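Local coordinates for protein omega transaminase (PDB 5LHA) that probably transfers amino groups between amine donors and keto acceptors with a pyridoxal phosphate cofactor, held here in its aminated pyridoxamine phosphate form, at residues Asp43-Ile47 with Thr437-Glu442; Arg54-Val59 with Gly420-Arg424; Arg71-Ala77 with Ala343-Ile347; His96-Leu102 with Gly333-Ala339; Phe110-Met115 with Ala285-Leu291. All coordinates share one frame; numbering follows the deposited sequence.

Contact 1 (Asp43-Ile47 with Thr437-Glu442); sequences DGNYI and TLTRDE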
# COMPACT_ATOMS: atom_id res chain seq x y z
N ASP A 43 -23.05 40.95 4.21
CA ASP A 43 -23.83 41.63 3.19
C ASP A 43 -22.88 42.27 2.18
O ASP A 43 -21.97 43.00 2.57
CB ASP A 43 -24.74 42.68 3.84
CG ASP A 43 -25.75 43.26 2.90
OD1 ASP A 43 -26.86 42.69 2.80
OD2 ASP A 43 -25.44 44.27 2.24
N GLY A 44 -23.09 41.98 0.90
CA GLY A 44 -22.18 42.49 -0.11
C GLY A 44 -20.82 41.84 0.07
O GLY A 44 -20.71 40.61 0.15
N ASN A 45 -19.77 42.66 0.13
CA ASN A 45 -18.42 42.18 0.38
C ASN A 45 -17.96 42.51 1.80
O ASN A 45 -16.75 42.53 2.08
CB ASN A 45 -17.44 42.75 -0.66
CG ASN A 45 -17.75 42.28 -2.09
OD1 ASN A 45 -18.47 41.31 -2.28
ND2 ASN A 45 -17.19 42.96 -3.08
N TYR A 46 -18.90 42.75 2.72
CA TYR A 46 -18.60 43.10 4.10
C TYR A 46 -19.20 42.06 5.04
O TYR A 46 -20.23 41.45 4.74
CB TYR A 46 -19.13 44.50 4.46
CG TYR A 46 -18.33 45.63 3.85
CD1 TYR A 46 -18.57 46.05 2.54
CD2 TYR A 46 -17.34 46.29 4.57
CE1 TYR A 46 -17.84 47.08 1.98
CE2 TYR A 46 -16.61 47.32 4.02
CZ TYR A 46 -16.86 47.72 2.72
OH TYR A 46 -16.12 48.75 2.17
N ILE A 47 -18.53 41.85 6.18
CA ILE A 47 -19.04 40.99 7.24
C ILE A 47 -18.90 41.72 8.58
O ILE A 47 -18.06 42.61 8.75
CB ILE A 47 -18.32 39.62 7.31
CG1 ILE A 47 -16.83 39.81 7.58
CG2 ILE A 47 -18.53 38.87 6.01
CD1 ILE A 47 -15.98 38.59 7.35
N THR A 437 -16.59 40.68 -7.10
CA THR A 437 -17.22 41.98 -7.29
C THR A 437 -16.42 43.13 -6.68
O THR A 437 -16.91 44.26 -6.71
CB THR A 437 -18.64 41.96 -6.73
OG1 THR A 437 -18.60 41.62 -5.33
CG2 THR A 437 -19.50 40.95 -7.48
N LEU A 438 -15.23 42.86 -6.15
CA LEU A 438 -14.40 43.90 -5.55
C LEU A 438 -14.24 45.09 -6.48
O LEU A 438 -14.04 44.94 -7.68
CB LEU A 438 -13.02 43.33 -5.20
CG LEU A 438 -12.17 44.20 -4.29
CD1 LEU A 438 -12.55 43.96 -2.84
CD2 LEU A 438 -10.70 43.90 -4.50
N THR A 439 -14.34 46.29 -5.91
CA THR A 439 -14.21 47.52 -6.68
C THR A 439 -12.82 48.12 -6.50
O THR A 439 -12.02 47.68 -5.67
CB THR A 439 -15.29 48.52 -6.27
OG1 THR A 439 -15.08 48.92 -4.91
CG2 THR A 439 -16.66 47.89 -6.39
N ARG A 440 -12.52 49.13 -7.33
CA ARG A 440 -11.33 49.94 -7.11
C ARG A 440 -11.27 50.44 -5.68
O ARG A 440 -10.25 50.31 -4.99
CB ARG A 440 -11.32 51.14 -8.07
CG ARG A 440 -11.08 50.83 -9.53
CD ARG A 440 -10.81 52.14 -10.26
NE ARG A 440 -10.57 51.98 -11.70
CZ ARG A 440 -10.54 52.99 -12.55
NH1 ARG A 440 -10.73 54.23 -12.11
NH2 ARG A 440 -10.32 52.78 -13.84
N ASP A 441 -12.38 51.03 -5.21
CA ASP A 441 -12.47 51.59 -3.87
C ASP A 441 -12.12 50.55 -2.80
O ASP A 441 -11.27 50.79 -1.94
CB ASP A 441 -13.88 52.14 -3.66
CG ASP A 441 -14.34 52.06 -2.23
OD1 ASP A 441 -13.85 52.86 -1.40
OD2 ASP A 441 -15.21 51.20 -1.93
N GLU A 442 -12.77 49.39 -2.85
CA GLU A 442 -12.49 48.37 -1.85
C GLU A 442 -11.06 47.85 -1.96
O GLU A 442 -10.42 47.56 -0.95
CB GLU A 442 -13.49 47.22 -1.96
CG GLU A 442 -14.92 47.60 -1.67
CD GLU A 442 -15.89 46.53 -2.12
OE1 GLU A 442 -15.57 45.79 -3.07
OE2 GLU A 442 -16.98 46.42 -1.53
O HOH W 1 -19.56 45.75 -0.63
O HOH W 2 -20.66 42.31 -3.71
O HOH W 3 -17.13 49.62 -0.30
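The side-chain amide of N45 reaches across to T437 and E442 and gives both its hydrogens away, each acceptor lying close to the amide plane. ND2 of N45 binds OG1 of T437 at 3.0 Å and, on a straighter line (161°), OE1 of E442 at 3.3 Å. The carboxylate of E442 is turned 42° from the amide, and its chain crosses that of N45 at about a right angle. OE1 of E442 is met by ND2 of N45 on its syn side, and the backbone N of T439 comes in at 3.1 Å from the opposite face, on the anti side. That second bond belongs to a capping box, since OG1 of T439 accepts from the backbone N of E442. CE1 of Y46 lies 3.7 Å from OE2 of E442, the ring 61° from the carboxylate. Waters also bridge the pair: one joins the backbone N of N45 to OE2 of E442, another links OD1 of N45 with OG1 of T437. A type II' turn from D43 to Y46 joins strands 37-43 and 46-49 in an antiparallel hairpin and presents N45 to the N-terminus of helix 440-457, while L438 packs on V360 of helix 353-368.

Contact 2 (Arg54-Val59 with Gly420-Arg424); sequences RMLDGV and GVLVR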
# COMPACT_ATOMS: atom_id res chain seq x y z
N ARG A 54 -17.36 45.95 11.75
CA ARG A 54 -17.54 45.67 10.33
C ARG A 54 -16.19 45.64 9.62
O ARG A 54 -15.33 46.49 9.87
CB ARG A 54 -18.44 46.73 9.69
CG ARG A 54 -18.45 46.75 8.16
CD ARG A 54 -19.38 47.86 7.66
NE ARG A 54 -18.73 49.17 7.62
CZ ARG A 54 -18.62 49.92 6.53
NH1 ARG A 54 -19.15 49.52 5.38
NH2 ARG A 54 -18.00 51.09 6.59
N MET A 55 -16.00 44.65 8.75
CA MET A 55 -14.73 44.50 8.04
C MET A 55 -14.97 44.04 6.62
O MET A 55 -15.87 43.24 6.35
CB MET A 55 -13.81 43.52 8.80
CG MET A 55 -14.32 42.08 8.84
SD MET A 55 -14.07 41.25 10.44
CE MET A 55 -15.60 41.63 11.28
N LEU A 56 -14.15 44.54 5.70
CA LEU A 56 -14.19 44.04 4.33
C LEU A 56 -13.75 42.58 4.33
O LEU A 56 -12.76 42.22 4.96
CB LEU A 56 -13.28 44.87 3.43
CG LEU A 56 -13.40 44.64 1.92
CD1 LEU A 56 -14.80 44.94 1.42
CD2 LEU A 56 -12.38 45.46 1.15
N ASP A 57 -14.49 41.76 3.60
CA ASP A 57 -14.24 40.32 3.58
C ASP A 57 -13.15 40.02 2.55
O ASP A 57 -13.40 39.52 1.45
CB ASP A 57 -15.51 39.55 3.28
CG ASP A 57 -15.34 38.06 3.47
OD1 ASP A 57 -14.28 37.65 3.99
OD2 ASP A 57 -16.23 37.29 3.08
N GLY A 58 -11.92 40.35 2.92
CA GLY A 58 -10.78 40.14 2.05
C GLY A 58 -10.45 38.69 1.76
O GLY A 58 -9.61 38.43 0.89
N VAL A 59 -11.08 37.75 2.46
CA VAL A 59 -10.89 36.32 2.22
C VAL A 59 -12.02 35.71 1.40
O VAL A 59 -11.88 34.57 0.91
CB VAL A 59 -10.73 35.55 3.55
CG1 VAL A 59 -10.07 34.21 3.34
CG2 VAL A 59 -9.91 36.37 4.53
N GLY A 420 -10.08 47.09 9.64
CA GLY A 420 -11.32 46.91 8.90
C GLY A 420 -11.28 45.95 7.74
O GLY A 420 -12.20 45.98 6.91
N VAL A 421 -10.25 45.10 7.63
CA VAL A 421 -10.13 44.18 6.50
C VAL A 421 -9.67 42.83 7.01
O VAL A 421 -8.57 42.71 7.57
CB VAL A 421 -9.15 44.70 5.42
CG1 VAL A 421 -9.03 43.68 4.31
CG2 VAL A 421 -9.62 46.02 4.85
N LEU A 422 -10.49 41.80 6.81
CA LEU A 422 -10.12 40.44 7.19
C LEU A 422 -9.32 39.79 6.08
O LEU A 422 -9.77 39.73 4.93
CB LEU A 422 -11.36 39.59 7.50
CG LEU A 422 -11.02 38.19 8.02
CD1 LEU A 422 -10.18 38.24 9.29
CD2 LEU A 422 -12.27 37.35 8.24
N VAL A 423 -8.10 39.34 6.40
CA VAL A 423 -7.24 38.60 5.50
C VAL A 423 -6.82 37.31 6.20
O VAL A 423 -7.10 37.11 7.38
CB VAL A 423 -6.01 39.42 5.04
CG1 VAL A 423 -6.46 40.67 4.32
CG2 VAL A 423 -5.16 39.78 6.24
N ARG A 424 -6.13 36.44 5.46
CA ARG A 424 -5.93 35.06 5.88
C ARG A 424 -4.46 34.67 6.00
O ARG A 424 -3.76 34.58 4.97
CB ARG A 424 -6.65 34.12 4.91
CG ARG A 424 -6.74 32.68 5.35
CD ARG A 424 -7.23 31.80 4.22
NE ARG A 424 -7.12 30.37 4.53
CZ ARG A 424 -7.35 29.39 3.65
NH1 ARG A 424 -7.69 29.68 2.40
NH2 ARG A 424 -7.21 28.13 4.03
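The carbonyl oxygen of G420 takes the shortest polar bond of the pair, 2.7 Å from the backbone N of L56, with the donor tilted 29° out of the carbonyl plane. O of G420 also lies 3.1 Å from CA of M55, a CA-H...O contact. One step on, the backbone N of L422 binds O of L56 at 3.0 Å, so L56 uses both its N and its O toward segment 420-424, in a parallel bridge with V421. L56 and V421 meet through CB and CG2 on the face covered by helix 440-457, whereas M55 and L422 lie side by side, pointing the same way, on the other. V59 closes the far end: with CG1 of V59 anti to the backbone N (chi1 -160°), that methyl sits 3.8 Å from CB of R424, and CG2 is directed to CA of V423 and CG of L422. An alanine here would leave CB and CD of R424 without their methyl neighbour and is likely to open a gap beside L422. G420 follows helix 408-418 in a Schellman motif. OD1 of D57 is hydrogen-bonded to OH of Y88 of the second subunit. Parallel pairing of strand 54-57 with strand 421-426 joins N- and C-terminal parts of the chain in one mixed sheet, as in fold type I aminotransferases, and brings the side chain of R424 to about 6 Å from a bound PMP.

Contact 3 (Arg71-Ala77 with Ala343-Ile347); sequences RASVKAA and AVLDI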
# COMPACT_ATOMS: atom_id res chain seq x y z
N ARG A 71 -27.06 38.04 -1.79
CA ARG A 71 -27.62 38.34 -3.10
C ARG A 71 -29.07 37.86 -3.17
O ARG A 71 -29.35 36.67 -2.97
CB ARG A 71 -26.79 37.70 -4.21
CG ARG A 71 -25.38 38.26 -4.36
CD ARG A 71 -25.38 39.74 -4.75
NE ARG A 71 -25.91 40.00 -6.08
CZ ARG A 71 -25.16 40.13 -7.18
NH1 ARG A 71 -23.84 40.03 -7.11
NH2 ARG A 71 -25.74 40.36 -8.35
N ALA A 72 -30.00 38.79 -3.46
CA ALA A 72 -31.43 38.47 -3.38
C ALA A 72 -31.82 37.39 -4.38
O ALA A 72 -32.51 36.43 -4.03
CB ALA A 72 -32.26 39.74 -3.59
N SER A 73 -31.39 37.53 -5.64
CA SER A 73 -31.77 36.58 -6.69
C SER A 73 -31.41 35.14 -6.32
O SER A 73 -32.17 34.20 -6.60
CB SER A 73 -31.11 36.98 -8.01
OG SER A 73 -29.70 36.92 -7.91
N VAL A 74 -30.21 34.93 -5.76
CA VAL A 74 -29.79 33.59 -5.33
C VAL A 74 -30.64 33.10 -4.16
O VAL A 74 -31.03 31.92 -4.11
CB VAL A 74 -28.29 33.59 -4.99
CG1 VAL A 74 -27.81 32.18 -4.64
CG2 VAL A 74 -27.48 34.15 -6.15
N LYS A 75 -30.89 33.97 -3.18
CA LYS A 75 -31.77 33.59 -2.08
C LYS A 75 -33.16 33.23 -2.58
O LYS A 75 -33.80 32.30 -2.07
CB LYS A 75 -31.85 34.70 -1.04
CG LYS A 75 -30.54 35.02 -0.32
CD LYS A 75 -30.77 36.03 0.81
CE LYS A 75 -31.67 37.18 0.38
NZ LYS A 75 -31.73 38.27 1.41
N ALA A 76 -33.67 33.97 -3.57
CA ALA A 76 -34.97 33.67 -4.16
C ALA A 76 -34.97 32.34 -4.90
O ALA A 76 -35.97 31.61 -4.87
CB ALA A 76 -35.41 34.80 -5.09
N ALA A 77 -33.88 32.02 -5.59
CA ALA A 77 -33.80 30.73 -6.28
C ALA A 77 -33.88 29.57 -5.29
O ALA A 77 -34.57 28.58 -5.55
CB ALA A 77 -32.50 30.65 -7.09
N ALA A 343 -28.41 30.30 -10.53
CA ALA A 343 -28.49 31.73 -10.28
C ALA A 343 -27.11 32.34 -10.15
O ALA A 343 -26.87 33.47 -10.60
CB ALA A 343 -29.32 32.01 -9.03
N VAL A 344 -26.18 31.60 -9.55
CA VAL A 344 -24.83 32.12 -9.34
C VAL A 344 -24.11 32.27 -10.68
O VAL A 344 -23.46 33.28 -10.93
CB VAL A 344 -24.07 31.22 -8.35
CG1 VAL A 344 -22.58 31.55 -8.35
CG2 VAL A 344 -24.64 31.38 -6.96
N LEU A 345 -24.24 31.27 -11.56
CA LEU A 345 -23.56 31.35 -12.85
C LEU A 345 -24.09 32.51 -13.69
O LEU A 345 -23.33 33.14 -14.44
CB LEU A 345 -23.74 30.05 -13.62
CG LEU A 345 -23.14 28.82 -12.96
CD1 LEU A 345 -23.42 27.58 -13.80
CD2 LEU A 345 -21.66 29.04 -12.79
N ASP A 346 -25.38 32.79 -13.58
CA ASP A 346 -25.96 33.92 -14.30
C ASP A 346 -25.28 35.23 -13.90
O ASP A 346 -24.92 36.04 -14.76
CB ASP A 346 -27.47 33.95 -14.07
CG ASP A 346 -28.18 32.80 -14.77
OD1 ASP A 346 -27.54 32.16 -15.64
OD2 ASP A 346 -29.36 32.54 -14.48
N ILE A 347 -25.10 35.45 -12.59
CA ILE A 347 -24.44 36.68 -12.14
C ILE A 347 -23.00 36.73 -12.64
O ILE A 347 -22.52 37.79 -13.07
CB ILE A 347 -24.51 36.78 -10.60
CG1 ILE A 347 -25.94 37.03 -10.14
CG2 ILE A 347 -23.58 37.88 -10.08
CD1 ILE A 347 -26.15 36.85 -8.65
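Helices 72-77 and 343-347 run nearly antiparallel, 159° between their directions, with axes 9.6 Å apart at closest approach. In this fold type I aminotransferase the pair joins helix 72-85, from the N-terminal part of the chain, to helix 335-350. Where the backbones come nearest, V74 and A343 have their CA atoms 5.4 Å apart, and small side chains allow this: CB of A77 meets CB of A343 at 4.0 Å. V74 spreads its two methyls over different partners. With CG1 anti to the backbone N (chi1 -176°), that methyl faces CG2 of V344, while CG2 of V74 lies against CB of A343 and, at 3.9 Å, CD1 of I347. The V74 side chain meets those of V344 and I347 at a slant, and I67 and Y299 also pack on it. At the N-terminal end of helix 72-85, R71 and I347 approach from opposite directions. Bends at chi2 and chi3 of R71 fold its chain so that the guanidinium lies over the isoleucine, a flat polar group resting on hydrocarbon. Its polar partners lie outside the helix pair: NH1 binds O of I67 and NH2 forms a salt bridge with E351, which together should fix the plane's rotation. Past the arginine, OG of S73 touches CD1 of I347 at 3.6 Å. CD1 of I347 also stands 3.5 Å above the guanidinium plane of R71, offset toward its rim and nearest to NH2.

Contact 4 (His96-Leu102 with Gly333-Ala339); sequences HPRVFDL and GHPTACA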
# COMPACT_ATOMS: atom_id res chain seq x y z
N HIS A 96 -34.34 14.35 -11.53
CA HIS A 96 -35.23 15.48 -11.28
C HIS A 96 -34.79 16.62 -12.18
O HIS A 96 -33.66 16.60 -12.69
CB HIS A 96 -35.18 15.91 -9.81
CG HIS A 96 -33.81 16.27 -9.33
ND1 HIS A 96 -33.25 17.51 -9.57
CD2 HIS A 96 -32.90 15.58 -8.62
CE1 HIS A 96 -32.04 17.55 -9.04
NE2 HIS A 96 -31.80 16.39 -8.45
N PRO A 97 -35.64 17.62 -12.41
CA PRO A 97 -35.32 18.61 -13.45
C PRO A 97 -34.03 19.39 -13.23
O PRO A 97 -33.27 19.60 -14.18
CB PRO A 97 -36.56 19.52 -13.46
CG PRO A 97 -37.66 18.63 -13.03
CD PRO A 97 -37.05 17.71 -11.99
N ARG A 98 -33.75 19.83 -11.99
CA ARG A 98 -32.65 20.76 -11.74
C ARG A 98 -31.30 20.17 -12.11
O ARG A 98 -30.39 20.92 -12.50
CB ARG A 98 -32.64 21.20 -10.27
CG ARG A 98 -33.80 22.08 -9.85
CD ARG A 98 -33.88 23.42 -10.59
NE ARG A 98 -34.59 23.32 -11.87
CZ ARG A 98 -35.90 23.11 -12.00
NH1 ARG A 98 -36.66 22.96 -10.92
NH2 ARG A 98 -36.44 23.04 -13.20
N VAL A 99 -31.12 18.86 -11.93
CA VAL A 99 -29.84 18.23 -12.26
C VAL A 99 -29.62 18.18 -13.77
O VAL A 99 -28.49 18.31 -14.25
CB VAL A 99 -29.73 16.84 -11.60
CG1 VAL A 99 -30.79 15.91 -12.11
CG2 VAL A 99 -28.38 16.25 -11.88
N PHE A 100 -30.69 17.98 -14.55
CA PHE A 100 -30.59 18.14 -15.99
C PHE A 100 -30.10 19.53 -16.35
O PHE A 100 -29.16 19.69 -17.14
CB PHE A 100 -31.95 17.90 -16.64
CG PHE A 100 -32.32 16.47 -16.79
CD1 PHE A 100 -33.10 15.85 -15.83
CD2 PHE A 100 -31.93 15.74 -17.90
CE1 PHE A 100 -33.47 14.53 -15.97
CE2 PHE A 100 -32.30 14.42 -18.05
CZ PHE A 100 -33.07 13.82 -17.08
N ASP A 101 -30.72 20.56 -15.77
CA ASP A 101 -30.45 21.93 -16.17
C ASP A 101 -28.97 22.27 -15.99
O ASP A 101 -28.33 22.80 -16.91
CB ASP A 101 -31.32 22.89 -15.35
CG ASP A 101 -32.80 22.66 -15.55
OD1 ASP A 101 -33.19 22.07 -16.58
OD2 ASP A 101 -33.58 23.07 -14.67
N LEU A 102 -28.42 21.98 -14.81
CA LEU A 102 -27.04 22.36 -14.49
C LEU A 102 -26.02 21.51 -15.26
O LEU A 102 -24.96 22.02 -15.65
CB LEU A 102 -26.81 22.24 -12.98
CG LEU A 102 -25.46 22.71 -12.43
CD1 LEU A 102 -25.22 24.16 -12.81
CD2 LEU A 102 -25.39 22.52 -10.93
N GLY A 333 -26.18 16.02 -7.11
CA GLY A 333 -27.25 16.62 -7.88
C GLY A 333 -28.35 17.24 -7.06
O GLY A 333 -29.47 17.39 -7.56
N HIS A 334 -28.06 17.62 -5.82
CA HIS A 334 -29.04 18.16 -4.88
C HIS A 334 -29.85 19.28 -5.54
O HIS A 334 -29.27 20.25 -6.04
CB HIS A 334 -28.31 18.68 -3.64
CG HIS A 334 -29.21 18.98 -2.48
ND1 HIS A 334 -29.98 20.12 -2.41
CD2 HIS A 334 -29.46 18.29 -1.34
CE1 HIS A 334 -30.67 20.12 -1.29
NE2 HIS A 334 -30.38 19.02 -0.62
N PRO A 335 -31.18 19.17 -5.57
CA PRO A 335 -31.98 20.15 -6.33
C PRO A 335 -31.79 21.57 -5.82
O PRO A 335 -31.67 22.50 -6.63
CB PRO A 335 -33.42 19.65 -6.16
CG PRO A 335 -33.30 18.21 -5.80
CD PRO A 335 -31.99 18.03 -5.11
N THR A 336 -31.78 21.77 -4.50
CA THR A 336 -31.58 23.13 -4.02
C THR A 336 -30.20 23.64 -4.40
O THR A 336 -30.06 24.79 -4.86
CB THR A 336 -31.80 23.19 -2.50
OG1 THR A 336 -33.05 22.57 -2.18
CG2 THR A 336 -31.81 24.64 -2.02
N ALA A 337 -29.18 22.79 -4.30
CA ALA A 337 -27.83 23.18 -4.67
C ALA A 337 -27.75 23.57 -6.14
O ALA A 337 -27.17 24.61 -6.49
CB ALA A 337 -26.85 22.04 -4.38
N CYS A 338 -28.35 22.78 -7.01
CA CYS A 338 -28.32 23.09 -8.43
C CYS A 338 -29.00 24.42 -8.72
O CYS A 338 -28.44 25.29 -9.39
CB CYS A 338 -28.99 21.95 -9.22
SG CYS A 338 -28.09 20.39 -9.15
N ALA A 339 -30.22 24.60 -8.18
CA ALA A 339 -30.98 25.83 -8.34
C ALA A 339 -30.16 27.06 -7.97
O ALA A 339 -30.16 28.07 -8.69
CB ALA A 339 -32.26 25.78 -7.51
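The imidazole of H96 is sandwiched tightly: CG of P335 sits over one face, 3.6 Å from the ring centroid and 15° off its normal, a CH-pi contact, and CG1 of V99 covers the opposite face. At the ring edge NE2 of H96 makes a weak, bent hydrogen bond to O of G333, 2.7 Å away. With CG wedged between the backbone N and carbonyl carbon (chi1 57°), the ring is swung across to the second helix start. Helices 97-102 and 335-339 are inclined at 37° to each other, axes 8.5 Å apart, a side-by-side helix pair of this fold type I enzyme in which C338 lies between the helices, its CB 3.9 Å from CB of R98 and its SG 3.9 Å from CD2 of L102. The partly exposed side is looser. There R98 bends away, leaving its CD 4.2 Å from CB of A339, and forms a side-on salt bridge to OD2 of D101 through NE and NH2, with both bonds near the guanidinium plane; NH1 goes to E84 and Q81, and OD1 of D101 to Y14 of the second subunit.

Contact 5 (Phe110-Met115 with Ala285-Leu291); sequences FAQERM and APDILCL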
# COMPACT_ATOMS: atom_id res chain seq x y z
N PHE A 110 -18.24 24.71 -20.90
CA PHE A 110 -16.90 24.16 -21.11
C PHE A 110 -16.86 23.26 -22.34
O PHE A 110 -16.18 22.23 -22.35
CB PHE A 110 -16.44 23.41 -19.86
CG PHE A 110 -16.53 24.24 -18.61
CD1 PHE A 110 -15.87 25.45 -18.52
CD2 PHE A 110 -17.27 23.80 -17.53
CE1 PHE A 110 -15.95 26.21 -17.37
CE2 PHE A 110 -17.35 24.55 -16.37
CZ PHE A 110 -16.69 25.76 -16.29
N ALA A 111 -17.60 23.63 -23.38
CA ALA A 111 -17.48 22.92 -24.65
C ALA A 111 -16.08 23.09 -25.22
O ALA A 111 -15.53 22.17 -25.83
CB ALA A 111 -18.53 23.40 -25.63
N GLN A 112 -15.49 24.27 -25.02
CA GLN A 112 -14.11 24.51 -25.44
C GLN A 112 -13.17 23.43 -24.93
O GLN A 112 -12.17 23.12 -25.58
CB GLN A 112 -13.65 25.89 -24.94
CG GLN A 112 -12.23 26.25 -25.32
CD GLN A 112 -11.83 27.65 -24.88
OE1 GLN A 112 -10.64 27.94 -24.73
NE2 GLN A 112 -12.82 28.52 -24.68
N GLU A 113 -13.48 22.83 -23.78
CA GLU A 113 -12.69 21.73 -23.25
C GLU A 113 -13.32 20.37 -23.54
O GLU A 113 -12.88 19.36 -22.96
CB GLU A 113 -12.48 21.92 -21.74
CG GLU A 113 -11.61 23.12 -21.39
CD GLU A 113 -12.28 24.45 -21.67
OE1 GLU A 113 -13.52 24.53 -21.54
OE2 GLU A 113 -11.57 25.41 -22.05
N ARG A 114 -14.31 20.32 -24.43
CA ARG A 114 -14.97 19.07 -24.86
C ARG A 114 -15.47 18.25 -23.67
O ARG A 114 -15.54 17.02 -23.74
CB ARG A 114 -14.04 18.24 -25.75
CG ARG A 114 -14.76 17.23 -26.66
CD ARG A 114 -13.83 16.41 -27.57
NE ARG A 114 -12.47 16.28 -27.04
CZ ARG A 114 -12.10 15.45 -26.05
NH1 ARG A 114 -12.98 14.66 -25.46
NH2 ARG A 114 -10.83 15.42 -25.65
N MET A 115 -15.82 18.92 -22.57
CA MET A 115 -16.43 18.23 -21.44
C MET A 115 -17.78 17.66 -21.84
O MET A 115 -18.59 18.33 -22.48
CB MET A 115 -16.60 19.19 -20.26
CG MET A 115 -15.30 19.62 -19.58
SD MET A 115 -14.32 18.23 -18.96
CE MET A 115 -12.66 18.85 -19.23
N ALA A 285 -6.73 22.69 -22.58
CA ALA A 285 -7.89 21.86 -22.31
C ALA A 285 -7.45 20.63 -21.53
O ALA A 285 -6.80 19.74 -22.10
CB ALA A 285 -8.58 21.45 -23.61
N PRO A 286 -7.74 20.54 -20.24
CA PRO A 286 -7.45 19.31 -19.49
C PRO A 286 -8.47 18.23 -19.80
O PRO A 286 -9.46 18.45 -20.49
CB PRO A 286 -7.53 19.76 -18.03
CG PRO A 286 -8.50 20.90 -18.06
CD PRO A 286 -8.31 21.59 -19.39
N ASP A 287 -8.20 17.03 -19.30
CA ASP A 287 -9.13 15.92 -19.50
C ASP A 287 -10.28 15.95 -18.49
O ASP A 287 -11.40 15.54 -18.83
CB ASP A 287 -8.40 14.58 -19.41
CG ASP A 287 -7.37 14.38 -20.52
OD1 ASP A 287 -7.78 14.05 -21.65
OD2 ASP A 287 -6.16 14.55 -20.26
N ILE A 288 -10.03 16.43 -17.27
CA ILE A 288 -11.01 16.45 -16.18
C ILE A 288 -10.97 17.80 -15.48
O ILE A 288 -9.89 18.38 -15.31
CB ILE A 288 -10.75 15.31 -15.17
CG1 ILE A 288 -10.82 13.95 -15.85
CG2 ILE A 288 -11.74 15.39 -14.00
CD1 ILE A 288 -10.40 12.80 -14.97
N LEU A 289 -12.14 18.32 -15.10
CA LEU A 289 -12.27 19.53 -14.29
C LEU A 289 -12.86 19.18 -12.93
O LEU A 289 -13.84 18.42 -12.86
CB LEU A 289 -13.18 20.56 -14.95
CG LEU A 289 -12.73 21.10 -16.30
CD1 LEU A 289 -13.79 22.07 -16.83
CD2 LEU A 289 -11.37 21.77 -16.16
N CYS A 290 -12.26 19.72 -11.87
CA CYS A 290 -12.79 19.65 -10.50
C CYS A 290 -13.25 21.04 -10.05
O CYS A 290 -12.46 21.98 -10.03
CB CYS A 290 -11.73 19.10 -9.54
SG CYS A 290 -11.09 17.44 -9.91
N LEU A 291 -14.53 21.15 -9.67
CA LEU A 291 -15.13 22.43 -9.30
C LEU A 291 -15.89 22.37 -7.98
O LEU A 291 -16.51 21.36 -7.63
CB LEU A 291 -16.10 22.93 -10.38
CG LEU A 291 -15.54 23.14 -11.78
CD1 LEU A 291 -16.68 23.10 -12.78
CD2 LEU A 291 -14.81 24.47 -11.84
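F110 lays one face of its ring over CD1 of L289, 4.1 Å from the ring centroid and 20° off the normal, a CH-pi contact displaced toward the rim. The two side chains cross obliquely, and the methyl lies near CG and CD2 of the phenylalanine. L291, whose side chain points against that of F110, brings its CD1 to 3.9 Å from CE2 of F110. The M115 chain, bent at chi2 (-58°) and chi3, carries its methyl CE to the turn before the strand, 3.5 Å from O of P286 and 3.6 Å from O of D287, and against CG of L289 at 3.7 Å. Placed between two carbonyls and a leucine, the thioether methyl fills the corner where the chain enters strand 288-291. A serine in its place would probably leave a gap beside CG of L289 and the P286 and D287 carbonyls, depriving the leucine of one packing partner. Further out, E113 rests its CG on CA of A285, 4.0 Å away, while its carboxylate is taken up by a salt bridge to R280. F110 follows helix 97-109, and its carbonyl O accepts from the backbone N of E113 within the tight loop that leads to strand 115-121. That loop lies against the start of strand 288-291, beside strand 303-308, whose L306 touches both F110 and M115; strand 260-264 flanks 288-291 on the other side, with A263 packing on L289.

How the contacts relate
Contacts 1 and 2 adjoin, their centres 10 Å apart: O of N45 and N of D57 lie 2.8 Å apart, a probable hydrogen bond between neighbouring strands of the same sheet. Contacts 3 and 4, with centres 14 Å apart, share helix 335-350 and touch through CD1 of L345 and CD1 of L102. Contact 5 belongs to the other sheet; its centre lies about 33 Å from that of contact 2, on opposite sides of the chain's centre. The other four are nested within the chain loop closed by contact 1. A bound PMP lies about 6 Å from the side chain of R424, and one lies about 9 Å from that of H334 and about 10 Å from that of L291, not necessarily the same copy. Contacts 2 and 4 both touch the second subunit.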